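Local structure of transcriptional regulator, MarR family (Methanosarcina mazei, 3S2W) at residues G40-P45 with K122-E127; R96-D99 with S105-V108. The protein probably binds DNA and regulates transcription as a winged-helix regulator of the MarR family. All coordinates share one frame; numbering follows the deposited sequence.

Interaction 1: residues G40-P45 with K122-E127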
ATOM      1  N   GLY A  40       9.020   4.381  -8.176  1.00 38.51           N
ATOM      2  CA  GLY A  40       9.847   5.488  -7.740  1.00 25.50           C
ATOM      3  C   GLY A  40      11.094   5.677  -8.548  1.00 29.11           C
ATOM      4  O   GLY A  40      11.435   6.806  -8.899  1.00 38.36           O
ATOM      5  N   LYS A  41      11.785   4.593  -8.865  1.00 28.98           N
ATOM      6  CA  LYS A  41      13.033   4.746  -9.600  1.00 33.83           C
ATOM      7  C   LYS A  41      12.767   5.156 -11.031  1.00 40.19           C
ATOM      8  O   LYS A  41      13.537   5.925 -11.623  1.00 39.46           O
ATOM      9  CB  LYS A  41      13.858   3.465  -9.584  1.00 47.19           C
ATOM     10  CG  LYS A  41      14.570   3.219  -8.276  1.00 64.40           C
ATOM     11  CD  LYS A  41      16.057   3.012  -8.496  1.00 77.28           C
ATOM     12  CE  LYS A  41      16.303   1.883  -9.487  1.00 77.89           C
ATOM     13  NZ  LYS A  41      17.245   0.874  -8.937  1.00 73.81           N
ATOM     14  N   LYS A  42      11.687   4.620 -11.590  1.00 37.31           N
ATOM     15  CA  LYS A  42      11.354   4.900 -12.970  1.00 39.27           C
ATOM     16  C   LYS A  42      10.840   6.321 -13.131  1.00 33.27           C
ATOM     17  O   LYS A  42      11.010   6.899 -14.176  1.00 34.98           O
ATOM     18  CB  LYS A  42      10.368   3.892 -13.551  1.00 45.50           C
ATOM     19  CG  LYS A  42      10.886   2.453 -13.668  1.00 41.68           C
ATOM     20  CD  LYS A  42      11.934   2.353 -14.723  1.00 47.18           C
ATOM     21  CE  LYS A  42      12.272   0.902 -15.029  1.00 52.40           C
ATOM     22  NZ  LYS A  42      11.454   0.402 -16.150  1.00 58.07           N
ATOM     23  N   ILE A  43      10.255   6.918 -12.108  1.00 35.77           N
ATOM     24  CA  ILE A  43       9.780   8.288 -12.310  1.00 43.30           C
ATOM     25  C   ILE A  43      10.715   9.416 -11.859  1.00 40.63           C
ATOM     26  O   ILE A  43      10.494  10.568 -12.230  1.00 46.94           O
ATOM     27  CB  ILE A  43       8.360   8.534 -11.766  1.00 42.61           C
ATOM     28  CG1 ILE A  43       8.316   8.330 -10.268  1.00 36.30           C
ATOM     29  CG2 ILE A  43       7.360   7.639 -12.467  1.00 43.68           C
ATOM     30  CD1 ILE A  43       6.964   8.708  -9.695  1.00 39.86           C
ATOM     31  N   GLU A  44      11.750   9.087 -11.081  1.00 33.87           N
ATOM     32  CA  GLU A  44      12.787  10.058 -10.710  1.00 36.46           C
ATOM     33  C   GLU A  44      13.197  10.953 -11.883  1.00 39.30           C
ATOM     34  O   GLU A  44      13.278  12.157 -11.722  1.00 40.51           O
ATOM     35  CB  GLU A  44      14.026   9.346 -10.215  1.00 38.25           C
ATOM     36  CG  GLU A  44      14.432   9.553  -8.772  1.00 59.67           C
ATOM     37  CD  GLU A  44      15.387   8.438  -8.303  1.00 82.46           C
ATOM     38  OE1 GLU A  44      16.567   8.406  -8.740  1.00 78.16           O
ATOM     39  OE2 GLU A  44      14.937   7.564  -7.525  1.00 95.77           O
ATOM     40  N   PRO A  45      13.480  10.358 -13.059  1.00 34.98           N
ATOM     41  CA  PRO A  45      14.001  11.187 -14.153  1.00 40.05           C
ATOM     42  C   PRO A  45      13.068  12.327 -14.540  1.00 42.59           C
ATOM     43  O   PRO A  45      13.530  13.283 -15.149  1.00 50.22           O
ATOM     44  CB  PRO A  45      14.159  10.191 -15.304  1.00 43.41           C
ATOM     45  CG  PRO A  45      14.417   8.866 -14.605  1.00 43.97           C
ATOM     46  CD  PRO A  45      13.591   8.914 -13.348  1.00 32.23           C
ATOM     47  N   LYS A 122       1.851   5.679 -18.032  1.00 43.74           N
ATOM     48  CA  LYS A 122       1.078   4.465 -18.223  1.00 49.89           C
ATOM     49  C   LYS A 122       1.967   3.273 -18.579  1.00 48.77           C
ATOM     50  O   LYS A 122       1.666   2.119 -18.208  1.00 45.75           O
ATOM     51  CB  LYS A 122      -0.068   4.684 -19.215  1.00 55.84           C
ATOM     52  CG  LYS A 122      -1.308   5.360 -18.558  1.00 68.72           C
ATOM     53  CD  LYS A 122      -2.481   5.531 -19.534  1.00 75.44           C
ATOM     54  CE  LYS A 122      -3.731   6.090 -18.837  1.00 80.39           C
ATOM     55  NZ  LYS A 122      -4.787   6.567 -19.801  1.00 81.22           N
ATOM     56  N   LYS A 123       3.076   3.557 -19.265  1.00 40.41           N
ATOM     57  CA  LYS A 123       4.032   2.516 -19.652  1.00 39.64           C
ATOM     58  C   LYS A 123       4.821   1.974 -18.455  1.00 44.98           C
ATOM     59  O   LYS A 123       5.090   0.771 -18.360  1.00 38.54           O
ATOM     60  CB  LYS A 123       5.015   3.042 -20.696  1.00 39.93           C
ATOM     61  CG  LYS A 123       6.013   2.001 -21.147  1.00 42.90           C
ATOM     62  CD  LYS A 123       7.214   2.655 -21.801  1.00 65.25           C
ATOM     63  CE  LYS A 123       8.140   1.644 -22.494  1.00 75.46           C
ATOM     64  NZ  LYS A 123       9.386   2.309 -23.015  1.00 74.79           N
ATOM     65  N   ILE A 124       5.210   2.880 -17.558  1.00 42.70           N
ATOM     66  CA  ILE A 124       5.859   2.512 -16.314  1.00 39.49           C
ATOM     67  C   ILE A 124       4.946   1.627 -15.461  1.00 36.54           C
ATOM     68  O   ILE A 124       5.410   0.657 -14.882  1.00 45.82           O
ATOM     69  CB  ILE A 124       6.214   3.739 -15.476  1.00 45.19           C
ATOM     70  CG1 ILE A 124       7.300   4.574 -16.153  1.00 54.65           C
ATOM     71  CG2 ILE A 124       6.646   3.300 -14.123  1.00 36.45           C
ATOM     72  CD1 ILE A 124       8.601   3.860 -16.266  1.00 66.24           C
ATOM     73  N   ALA A 125       3.660   1.978 -15.377  1.00 26.77           N
ATOM     74  CA  ALA A 125       2.677   1.170 -14.649  1.00 34.53           C
ATOM     75  C   ALA A 125       2.536  -0.209 -15.297  1.00 44.18           C
ATOM     76  O   ALA A 125       2.273  -1.193 -14.631  1.00 52.73           O
ATOM     77  CB  ALA A 125       1.306   1.875 -14.607  1.00 24.34           C
ATOM     78  N   SER A 126       2.728  -0.278 -16.602  1.00 46.62           N
ATOM     79  CA  SER A 126       2.578  -1.538 -17.303  1.00 51.50           C
ATOM     80  C   SER A 126       3.732  -2.448 -16.990  1.00 47.50           C
ATOM     81  O   SER A 126       3.545  -3.637 -16.783  1.00 56.12           O
ATOM     82  CB  SER A 126       2.489  -1.322 -18.822  1.00 57.00           C
ATOM     83  OG  SER A 126       1.275  -0.679 -19.161  1.00 59.98           O
ATOM     84  N   GLU A 127       4.934  -1.891 -16.964  1.00 44.64           N
ATOM     85  CA  GLU A 127       6.126  -2.710 -16.791  1.00 43.24           C
ATOM     86  C   GLU A 127       6.081  -3.313 -15.416  1.00 41.71           C
ATOM     87  O   GLU A 127       6.576  -4.410 -15.183  1.00 45.00           O
ATOM     88  CB  GLU A 127       7.394  -1.870 -16.967  1.00 50.77           C
ATOM     89  CG  GLU A 127       7.571  -1.332 -18.381  1.00 57.98           C
ATOM     90  CD  GLU A 127       8.598  -0.228 -18.462  1.00 69.96           C
ATOM     91  OE1 GLU A 127       9.075   0.060 -19.580  1.00 84.94           O
ATOM     92  OE2 GLU A 127       8.919   0.359 -17.412  1.00 68.61           O
TER

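Interaction 2: residues R96-D99 with S105-V108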
ATOM      1  N   ARG A  96      -3.544  24.753 -10.433  1.00 41.67           N
ATOM      2  CA  ARG A  96      -4.723  24.864  -9.582  1.00 45.88           C
ATOM      3  C   ARG A  96      -5.596  26.010 -10.074  1.00 40.63           C
ATOM      4  O   ARG A  96      -5.099  27.038 -10.525  1.00 42.21           O
ATOM      5  CB  ARG A  96      -4.315  25.217  -8.158  1.00 40.30           C
ATOM      6  CG  ARG A  96      -3.882  24.092  -7.263  1.00 50.85           C
ATOM      7  CD  ARG A  96      -2.984  24.708  -6.163  1.00 58.88           C
ATOM      8  NE  ARG A  96      -2.775  23.837  -5.016  1.00 55.07           N
ATOM      9  CZ  ARG A  96      -1.616  23.722  -4.377  1.00 62.11           C
ATOM     10  NH1 ARG A  96      -0.563  24.432  -4.791  1.00 44.25           N
ATOM     11  NH2 ARG A  96      -1.503  22.898  -3.322  1.00 69.39           N
ATOM     12  N   GLN A  97      -6.900  25.860  -9.939  1.00 34.13           N
ATOM     13  CA  GLN A  97      -7.799  26.953 -10.268  1.00 36.35           C
ATOM     14  C   GLN A  97      -8.898  26.999  -9.249  1.00 38.35           C
ATOM     15  O   GLN A  97      -9.585  26.003  -9.050  1.00 40.66           O
ATOM     16  CB  GLN A  97      -8.399  26.752 -11.649  1.00 49.75           C
ATOM     17  CG  GLN A  97      -8.003  27.822 -12.630  1.00 67.46           C
ATOM     18  CD  GLN A  97      -8.800  29.078 -12.430  1.00 77.44           C
ATOM     19  OE1 GLN A  97     -10.026  29.050 -12.488  1.00 87.95           O
ATOM     20  NE2 GLN A  97      -8.115  30.187 -12.170  1.00 73.30           N
ATOM     21  N   ARG A  98      -9.034  28.142  -8.582  1.00 43.94           N
ATOM     22  CA  ARG A  98     -10.149  28.388  -7.671  1.00 55.69           C
ATOM     23  C   ARG A  98     -11.437  28.520  -8.466  1.00 62.83           C
ATOM     24  O   ARG A  98     -11.489  29.271  -9.437  1.00 62.85           O
ATOM     25  CB  ARG A  98      -9.918  29.693  -6.912  1.00 56.96           C
ATOM     26  CG  ARG A  98     -10.969  30.000  -5.854  1.00 65.48           C
ATOM     27  CD  ARG A  98     -10.782  31.408  -5.290  1.00 83.71           C
ATOM     28  NE  ARG A  98      -9.379  31.824  -5.333  1.00102.34           N
ATOM     29  CZ  ARG A  98      -8.908  32.851  -6.039  1.00110.89           C
ATOM     30  NH1 ARG A  98      -7.611  33.135  -6.005  1.00110.94           N
ATOM     31  NH2 ARG A  98      -9.728  33.599  -6.770  1.00111.41           N
ATOM     32  N   ASP A  99     -12.488  27.818  -8.061  1.00 71.91           N
ATOM     33  CA  ASP A  99     -13.767  27.959  -8.759  1.00 81.81           C
ATOM     34  C   ASP A  99     -14.940  28.344  -7.847  1.00 75.43           C
ATOM     35  O   ASP A  99     -15.182  27.699  -6.823  1.00 71.33           O
ATOM     36  CB  ASP A  99     -14.103  26.690  -9.556  1.00 95.77           C
ATOM     37  CG  ASP A  99     -15.091  26.955 -10.697  1.00103.73           C
ATOM     38  OD1 ASP A  99     -15.136  28.098 -11.203  1.00108.08           O
ATOM     39  OD2 ASP A  99     -15.818  26.019 -11.092  1.00103.50           O
ATOM     40  N   SER A 105     -11.972  26.391  -2.149  1.00 87.91           N
ATOM     41  CA  SER A 105     -11.117  25.236  -2.376  1.00 79.78           C
ATOM     42  C   SER A 105     -10.557  25.329  -3.801  1.00 68.41           C
ATOM     43  O   SER A 105     -10.770  26.342  -4.468  1.00 64.08           O
ATOM     44  CB  SER A 105     -11.944  23.966  -2.193  1.00 83.80           C
ATOM     45  OG  SER A 105     -13.311  24.290  -1.948  1.00 87.21           O
ATOM     46  N   TYR A 106      -9.857  24.295  -4.279  1.00 52.72           N
ATOM     47  CA  TYR A 106      -9.236  24.382  -5.601  1.00 48.53           C
ATOM     48  C   TYR A 106      -9.538  23.217  -6.533  1.00 44.39           C
ATOM     49  O   TYR A 106      -9.704  22.091  -6.087  1.00 49.49           O
ATOM     50  CB  TYR A 106      -7.711  24.554  -5.475  1.00 52.07           C
ATOM     51  CG  TYR A 106      -7.258  25.906  -4.963  1.00 59.29           C
ATOM     52  CD1 TYR A 106      -7.063  26.969  -5.827  1.00 64.42           C
ATOM     53  CD2 TYR A 106      -7.008  26.114  -3.617  1.00 73.08           C
ATOM     54  CE1 TYR A 106      -6.645  28.209  -5.365  1.00 71.60           C
ATOM     55  CE2 TYR A 106      -6.585  27.359  -3.144  1.00 79.18           C
ATOM     56  CZ  TYR A 106      -6.406  28.399  -4.025  1.00 78.09           C
ATOM     57  OH  TYR A 106      -5.988  29.630  -3.570  1.00 84.03           O
ATOM     58  N   ARG A 107      -9.582  23.490  -7.835  1.00 39.30           N
ATOM     59  CA  ARG A 107      -9.632  22.427  -8.843  1.00 38.48           C
ATOM     60  C   ARG A 107      -8.268  22.215  -9.498  1.00 39.83           C
ATOM     61  O   ARG A 107      -7.571  23.180  -9.839  1.00 39.54           O
ATOM     62  CB  ARG A 107     -10.671  22.759  -9.922  1.00 53.83           C
ATOM     63  CG  ARG A 107     -11.987  22.043  -9.740  1.00 60.78           C
ATOM     64  CD  ARG A 107     -13.051  22.446 -10.754  1.00 71.00           C
ATOM     65  NE  ARG A 107     -14.241  21.620 -10.538  1.00 87.21           N
ATOM     66  CZ  ARG A 107     -15.168  21.865  -9.610  1.00 93.99           C
ATOM     67  NH1 ARG A 107     -16.207  21.048  -9.470  1.00 87.74           N
ATOM     68  NH2 ARG A 107     -15.060  22.929  -8.822  1.00 99.74           N
ATOM     69  N   VAL A 108      -7.871  20.960  -9.688  1.00 35.28           N
ATOM     70  CA  VAL A 108      -6.546  20.720 -10.256  1.00 32.24           C
ATOM     71  C   VAL A 108      -6.629  20.165 -11.664  1.00 37.78           C
ATOM     72  O   VAL A 108      -7.467  19.319 -11.967  1.00 35.79           O
ATOM     73  CB  VAL A 108      -5.617  19.870  -9.336  1.00 48.64           C
ATOM     74  CG1 VAL A 108      -6.142  19.841  -7.918  1.00 45.21           C
ATOM     75  CG2 VAL A 108      -5.456  18.476  -9.866  1.00 56.68           C
TER
HETATM   76  O   HOH W   1     -12.760  25.732  -6.657  1.00 39.84           O

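Interaction 1: residues G40-P45 with K122-E127
Lys-42 and Ile-124 mark the nearest approach of the two backbones, with CA atoms 6.9 Å apart. Residues 40-43 are the last part of helix 23-43, and the chain goes on into a short 3-10 segment at 44-45. Residues 122-127 lie within the long helix 112-133. The two backbones do not bond to each other, so side chains make the contact.

Ile-124 points at the other helix and sets its CD1 methyl tightly against Lys-42, with CD1 3.2 Å from Lys-42 CB. The same methyl also meets Lys-42 CG at 3.7 Å, and the branch methyl CG2 of Ile-124 lies 3.8 Å from Lys-42 CB. Ile-124 is buried and also touches Ile-39, which lies on helix 23-43 about one turn before Lys-42.

In MarR proteins the N- and C-terminal helices build the dimerisation region, and these two helices are consistent with that. Glu-22 of the second subunit packs on Lys-122 and Ser-126.

The aliphatic part of Lys-42 runs past Ile-124. Bends at chi2 (-70°) and chi4 (93°) bring its amine to Glu-127. There Lys-42 NZ lies 2.8 Å from Glu-127 OE2 in a salt bridge, although the hydrogen bond within it is weak. The two side chains meet at about a right angle. The amine has a second, weak bond to the hydroxyl of Tyr-38. With an alanine here, the carboxylate of Glu-127 is likely to lose its charged mate, and CD1 of Ile-124 the cover of CG and CD, while the contact with CB stays.

Interaction 2: residues R96-D99 with S105-V108
The carbonyl oxygen of Arg-107 is approached by two groups of the partner strand. Gln-97 N donates to Arg-107 O at 2.8 Å, in the carbonyl plane. Arg-96 CA adds a CA-H...O contact to Arg-107 O at 3.3 Å. The return bond, Arg-107 N to Gln-97 O, is also 2.8 Å and straighter at the hydrogen (167°), but its donor sits above the carbonyl plane. Gln-97 and Arg-107 thus form an antiparallel hydrogen-bonded pair, and Arg-96 with Val-108 is a non-hydrogen-bonded one.

Arg-96, Arg-98 and Tyr-106 share one face. Tyr-106 CD1 is 4.0 Å from Arg-96 CB, and Tyr-106 CE1 is 3.9 Å from Arg-98 CB. The CD1-CE1 side of the ring thus meets both arginines near their CB atoms. The guanidinium of Arg-96 goes on to Gln-86 through NH1.

Arg-107 leaves from the other face. Its chain is extended from CG to NE (chi2 176°), which carries NH2 to within 3.9 Å of Asp-99 OD2. This salt bridge is long, and the oxygen lies well out of the guanidinium plane, so charge alone links them. Where the strands part, a water donates to Ser-105 O and probably bridges to Asp-99 N, though that distance is doubtfully short.

Strand 65-66 flanks 106-110 on the side away from 94-98. This antiparallel hairpin is the wing of the winged helix-turn-helix fold, which in MarR relatives reaches toward DNA.

Overall arrangement
After the short helix 12-15, helix 23-43 supplies the first segment of interaction 1. The chain then runs through helices 53-61, 67-74 and 78-90 into strand 94-98, where interaction 2 begins. Interaction 2 closes a short loop, partly unmodelled, back onto strand 106-110. Helix 112-133 follows directly and closes the much longer loop of interaction 1. Interaction 2 therefore lies wholly within that longer loop, and the two do not cross. Their centres are 28 Å apart and their nearest atoms about 15 Å. Interaction 1 ties two long helices that flank the probable DNA-binding region in sequence; interaction 2 holds its wing together.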